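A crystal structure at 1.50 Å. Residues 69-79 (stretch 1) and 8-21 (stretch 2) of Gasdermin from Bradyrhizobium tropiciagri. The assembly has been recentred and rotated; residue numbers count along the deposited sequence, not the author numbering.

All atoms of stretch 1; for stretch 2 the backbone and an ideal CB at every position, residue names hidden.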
# COMPACT_ATOMS: atom_id res chain seq x y z
N SER A 69 -11.02 12.60 -0.79
CA SER A 69 -10.55 12.30 0.56
C SER A 69 -11.31 11.12 1.17
O SER A 69 -12.49 10.91 0.89
CB SER A 69 -10.71 13.53 1.46
OG SER A 69 -10.08 14.66 0.89
N PHE A 70 -10.63 10.38 2.04
CA PHE A 70 -11.23 9.20 2.66
C PHE A 70 -10.56 9.00 4.01
O PHE A 70 -9.34 8.79 4.04
CB PHE A 70 -11.04 7.95 1.79
CG PHE A 70 -11.76 6.73 2.30
CD1 PHE A 70 -11.28 5.99 3.37
CD2 PHE A 70 -12.94 6.32 1.69
CE1 PHE A 70 -11.98 4.88 3.83
CE2 PHE A 70 -13.63 5.21 2.13
CZ PHE A 70 -13.15 4.49 3.20
N GLN A 71 -11.31 9.00 5.10
CA GLN A 71 -10.73 8.83 6.43
C GLN A 71 -11.00 7.43 6.95
O GLN A 71 -12.11 6.91 6.82
CB GLN A 71 -11.31 9.87 7.40
CG GLN A 71 -10.85 11.29 7.13
CD GLN A 71 -9.37 11.48 7.40
OE1 GLN A 71 -8.74 10.68 8.09
NE2 GLN A 71 -8.81 12.57 6.86
N PHE A 72 -9.99 6.81 7.57
CA PHE A 72 -10.21 5.44 8.04
C PHE A 72 -10.82 5.33 9.43
O PHE A 72 -11.47 4.32 9.73
CB PHE A 72 -8.90 4.64 7.94
CG PHE A 72 -8.57 4.31 6.53
CD1 PHE A 72 -9.36 3.40 5.83
CD2 PHE A 72 -7.53 4.94 5.88
CE1 PHE A 72 -9.08 3.11 4.50
CE2 PHE A 72 -7.26 4.65 4.57
CZ PHE A 72 -8.05 3.74 3.88
N ARG A 73 -10.66 6.36 10.27
CA ARG A 73 -11.18 6.36 11.64
C ARG A 73 -10.83 5.07 12.38
O ARG A 73 -11.65 4.48 13.09
CB ARG A 73 -12.69 6.61 11.66
CG ARG A 73 -13.07 8.03 11.30
CD ARG A 73 -12.36 9.01 12.22
NE ARG A 73 -11.22 9.66 11.58
CZ ARG A 73 -10.27 10.32 12.23
NH1 ARG A 73 -10.27 10.41 13.55
NH2 ARG A 73 -9.30 10.90 11.53
N ALA A 74 -9.60 4.62 12.20
CA ALA A 74 -9.12 3.42 12.85
C ALA A 74 -7.62 3.56 13.05
O ALA A 74 -6.94 4.23 12.28
CB ALA A 74 -9.43 2.17 12.02
N SER A 75 -7.11 2.88 14.06
CA SER A 75 -5.67 2.83 14.29
C SER A 75 -5.27 1.39 14.57
O SER A 75 -6.11 0.55 14.90
CB SER A 75 -5.27 3.76 15.45
OG SER A 75 -6.03 3.47 16.62
N SER A 76 -3.97 1.14 14.45
CA SER A 76 -3.35 -0.14 14.78
C SER A 76 -2.56 -0.01 16.07
O SER A 76 -1.85 0.98 16.26
CB SER A 76 -2.40 -0.60 13.69
OG SER A 76 -3.07 -0.86 12.47
N ILE A 77 -2.65 -1.00 16.95
CA ILE A 77 -1.83 -1.02 18.16
C ILE A 77 -0.80 -2.12 17.96
O ILE A 77 -1.16 -3.30 17.89
CB ILE A 77 -2.66 -1.27 19.42
CG1 ILE A 77 -3.72 -0.18 19.60
CG2 ILE A 77 -1.72 -1.33 20.63
CD1 ILE A 77 -4.70 -0.44 20.74
N LEU A 78 0.46 -1.74 17.89
CA LEU A 78 1.52 -2.65 17.47
C LEU A 78 2.56 -2.76 18.58
O LEU A 78 3.09 -1.75 19.06
CB LEU A 78 2.19 -2.16 16.18
CG LEU A 78 1.30 -2.01 14.96
CD1 LEU A 78 2.14 -1.52 13.79
CD2 LEU A 78 0.65 -3.35 14.62
N GLN A 79 2.88 -4.00 18.98
CA GLN A 79 4.03 -4.18 19.83
C GLN A 79 5.28 -3.64 19.12
O GLN A 79 5.39 -3.70 17.90
CB GLN A 79 4.18 -5.66 20.16
CG GLN A 79 5.08 -5.95 21.33
CD GLN A 79 6.52 -6.05 20.89
OE1 GLN A 79 6.78 -6.27 19.72
NE2 GLN A 79 7.44 -5.91 21.82
N UNK A 8 -6.16 -9.43 13.68
CA UNK A 8 -7.26 -8.76 14.34
C UNK A 8 -6.87 -7.37 14.77
O UNK A 8 -6.62 -7.10 15.94
CB UNK A 8 -7.74 -9.57 15.55
N UNK A 9 -6.82 -6.47 13.79
CA UNK A 9 -6.30 -5.12 13.96
C UNK A 9 -7.31 -4.17 13.35
O UNK A 9 -7.75 -4.39 12.21
CB UNK A 9 -4.92 -4.96 13.32
N UNK A 10 -7.71 -3.15 14.10
CA UNK A 10 -8.80 -2.28 13.66
C UNK A 10 -8.48 -1.58 12.33
O UNK A 10 -9.31 -1.54 11.41
CB UNK A 10 -9.10 -1.24 14.74
N UNK A 11 -7.28 -1.03 12.21
CA UNK A 11 -6.93 -0.38 10.96
C UNK A 11 -6.76 -1.39 9.84
O UNK A 11 -7.19 -1.16 8.71
CB UNK A 11 -5.65 0.44 11.13
N UNK A 12 -6.13 -2.53 10.14
CA UNK A 12 -6.00 -3.57 9.12
C UNK A 12 -7.37 -3.98 8.58
O UNK A 12 -7.57 -4.11 7.36
CB UNK A 12 -5.27 -4.79 9.69
N UNK A 13 -8.33 -4.15 9.48
CA UNK A 13 -9.67 -4.55 9.06
C UNK A 13 -10.33 -3.46 8.22
O UNK A 13 -10.99 -3.75 7.22
CB UNK A 13 -10.54 -4.87 10.28
N UNK A 14 -10.13 -2.18 8.59
CA UNK A 14 -10.65 -1.08 7.79
C UNK A 14 -10.02 -1.06 6.39
O UNK A 14 -10.72 -0.84 5.40
CB UNK A 14 -10.40 0.25 8.50
N UNK A 15 -8.71 -1.26 6.30
CA UNK A 15 -8.04 -1.29 5.00
C UNK A 15 -8.56 -2.43 4.13
O UNK A 15 -8.87 -2.24 2.94
CB UNK A 15 -6.53 -1.42 5.19
N UNK A 16 -8.67 -3.63 4.71
CA UNK A 16 -9.11 -4.78 3.93
C UNK A 16 -10.58 -4.69 3.56
O UNK A 16 -10.99 -5.22 2.51
CB UNK A 16 -8.85 -6.07 4.71
N UNK A 17 -11.39 -3.99 4.36
CA UNK A 17 -12.78 -3.75 4.00
C UNK A 17 -12.90 -2.94 2.72
O UNK A 17 -13.92 -3.02 2.03
CB UNK A 17 -13.50 -3.03 5.14
N UNK A 18 -11.88 -2.14 2.41
CA UNK A 18 -11.84 -1.40 1.16
C UNK A 18 -11.07 -2.14 0.09
O UNK A 18 -10.83 -1.56 -0.97
CB UNK A 18 -11.22 -0.02 1.38
N UNK A 19 -10.64 -3.37 0.36
CA UNK A 19 -9.88 -4.17 -0.58
C UNK A 19 -8.44 -3.73 -0.78
O UNK A 19 -7.84 -4.03 -1.81
CB UNK A 19 -10.59 -4.16 -1.93
N UNK A 20 -7.86 -3.02 0.19
CA UNK A 20 -6.58 -2.37 -0.05
C UNK A 20 -5.46 -3.39 0.10
O UNK A 20 -5.34 -4.06 1.14
CB UNK A 20 -6.37 -1.19 0.91
N UNK A 21 -4.68 -3.53 -0.97
CA UNK A 21 -3.39 -4.21 -0.99
C UNK A 21 -2.33 -3.14 -0.76
O UNK A 21 -2.22 -2.20 -1.55
CB UNK A 21 -3.16 -4.96 -2.30

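Position 8 precedes the helix and has nothing of stretch 1 within 5.5 Å of its ideal CB; phi/psi of -93/76 exclude little, so many residues would fit. It is G8.

At position 9 CA-to-CB points toward stretch 1, with the ideal CB 4.6 Å from S76 OG. The helix begins at the next residue, making this the N-cap, where Asp, Asn, Ser or Thr can accept from free backbone NH groups; the nearby hydroxyl favours an acceptor with some reach. The residue is D9 (chi1 t). Its OD1 accepts from the backbone N of position 12 at 2.9 Å, the capping bond, and from S76 OG at 2.5 Å, so one oxygen ties the helix start to the strand.

Position 10 directs its ideal CB to 3.5 Å from S75 O and 4.4 Å from A74 CB. The backbone N of S75 is a donor within range of a longer side chain, which suits Glu or Gln. E10 extends with chi1 and chi2 both t, and S75 N donates to its OE1 at 3.1 Å and 163°; its CG packs 3.6 Å from A74 CB.

Position 11 is tight: the ideal CB is 3.2 Å from S76 OG and 3.6 Å from S75 C. Its backbone N gives a weak hydrogen bond to S75 O (3.3 Å, 133°). Beyond lies the apolar flank of F72, so an aliphatic chain fits. L11 puts CD1 4.0 Å from F72 CB.

Positions 12 and 13 point sideways, so stretch 1 constrains them little; they are M12 and A13.

At position 14 the ideal CB sits 4.1 Å from A74 CB and 4.3 Å from F72 CD1. A small apolar residue already makes both contacts, and A14 does so with its methyl alone.

Position 15 points sideways, its ideal CB 5.2 Å from F72 CE1, so a longer aliphatic chain could reach the ring. L15 does: CD2 lies over one face, 3.9 Å from the centroid of the F72 ring and 20° off its normal, a CH-pi contact.

Positions 16 and 17 are out of reach and loosely specified; they are L16 and A17.

At position 18 CA-to-CB points toward stretch 1, the ideal CB lying 4.9 Å from F72 CE1 and 5.2 Å from F70 CZ, so a flexible chain with an aliphatic stem is plausible. E18 sets CG 4.3 Å from F72 CE1, at the ring edge, and OE2 3.2 Å from F70 CZ.

Position 19 has positive phi (73°), favouring glycine: G19.

Position 20 points toward stretch 1 but needs length to reach F72. I20 brings CD1 3.6 Å from F72 CZ.

Position 21, out of reach, is N21.

Stretch 2 8-21: GDELMAALLAEGIN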
# COMPACT_ATOMS: atom_id res chain seq x y z
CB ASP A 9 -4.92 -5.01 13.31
CG ASP A 9 -4.33 -3.62 13.43
OD1 ASP A 9 -4.75 -2.73 12.66
OD2 ASP A 9 -3.47 -3.43 14.31
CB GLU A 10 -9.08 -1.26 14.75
CG GLU A 10 -10.22 -0.35 14.50
CD GLU A 10 -10.30 0.67 15.61
OE1 GLU A 10 -9.44 1.58 15.64
OE2 GLU A 10 -11.19 0.54 16.48
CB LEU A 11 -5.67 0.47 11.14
CG LEU A 11 -5.13 1.15 9.88
CD1 LEU A 11 -6.18 2.10 9.30
CD2 LEU A 11 -3.83 1.89 10.22
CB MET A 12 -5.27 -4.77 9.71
CG MET A 12 -5.30 -5.97 8.83
SD MET A 12 -4.36 -5.62 7.36
CE MET A 12 -2.71 -5.69 8.03
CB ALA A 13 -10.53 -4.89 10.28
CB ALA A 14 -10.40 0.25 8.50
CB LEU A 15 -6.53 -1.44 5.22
CG LEU A 15 -5.92 -0.21 5.89
CD1 LEU A 15 -4.51 -0.51 6.34
CD2 LEU A 15 -5.94 0.99 4.95
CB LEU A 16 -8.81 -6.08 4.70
CG LEU A 16 -7.31 -6.31 4.90
CD1 LEU A 16 -7.05 -7.56 5.73
CD2 LEU A 16 -6.53 -6.38 3.60
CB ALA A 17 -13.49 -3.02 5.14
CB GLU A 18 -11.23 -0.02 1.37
CG GLU A 18 -11.98 0.81 2.41
CD GLU A 18 -13.37 1.23 1.96
OE1 GLU A 18 -13.63 1.33 0.75
OE2 GLU A 18 -14.21 1.48 2.85
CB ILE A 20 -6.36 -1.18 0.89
CG1 ILE A 20 -7.34 -0.05 0.51
CG2 ILE A 20 -4.92 -0.73 0.82
CD1 ILE A 20 -7.48 1.03 1.58
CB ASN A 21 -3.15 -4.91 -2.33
CG ASN A 21 -4.09 -6.06 -2.57
OD1 ASN A 21 -3.69 -7.22 -2.51
ND2 ASN A 21 -5.34 -5.74 -2.87
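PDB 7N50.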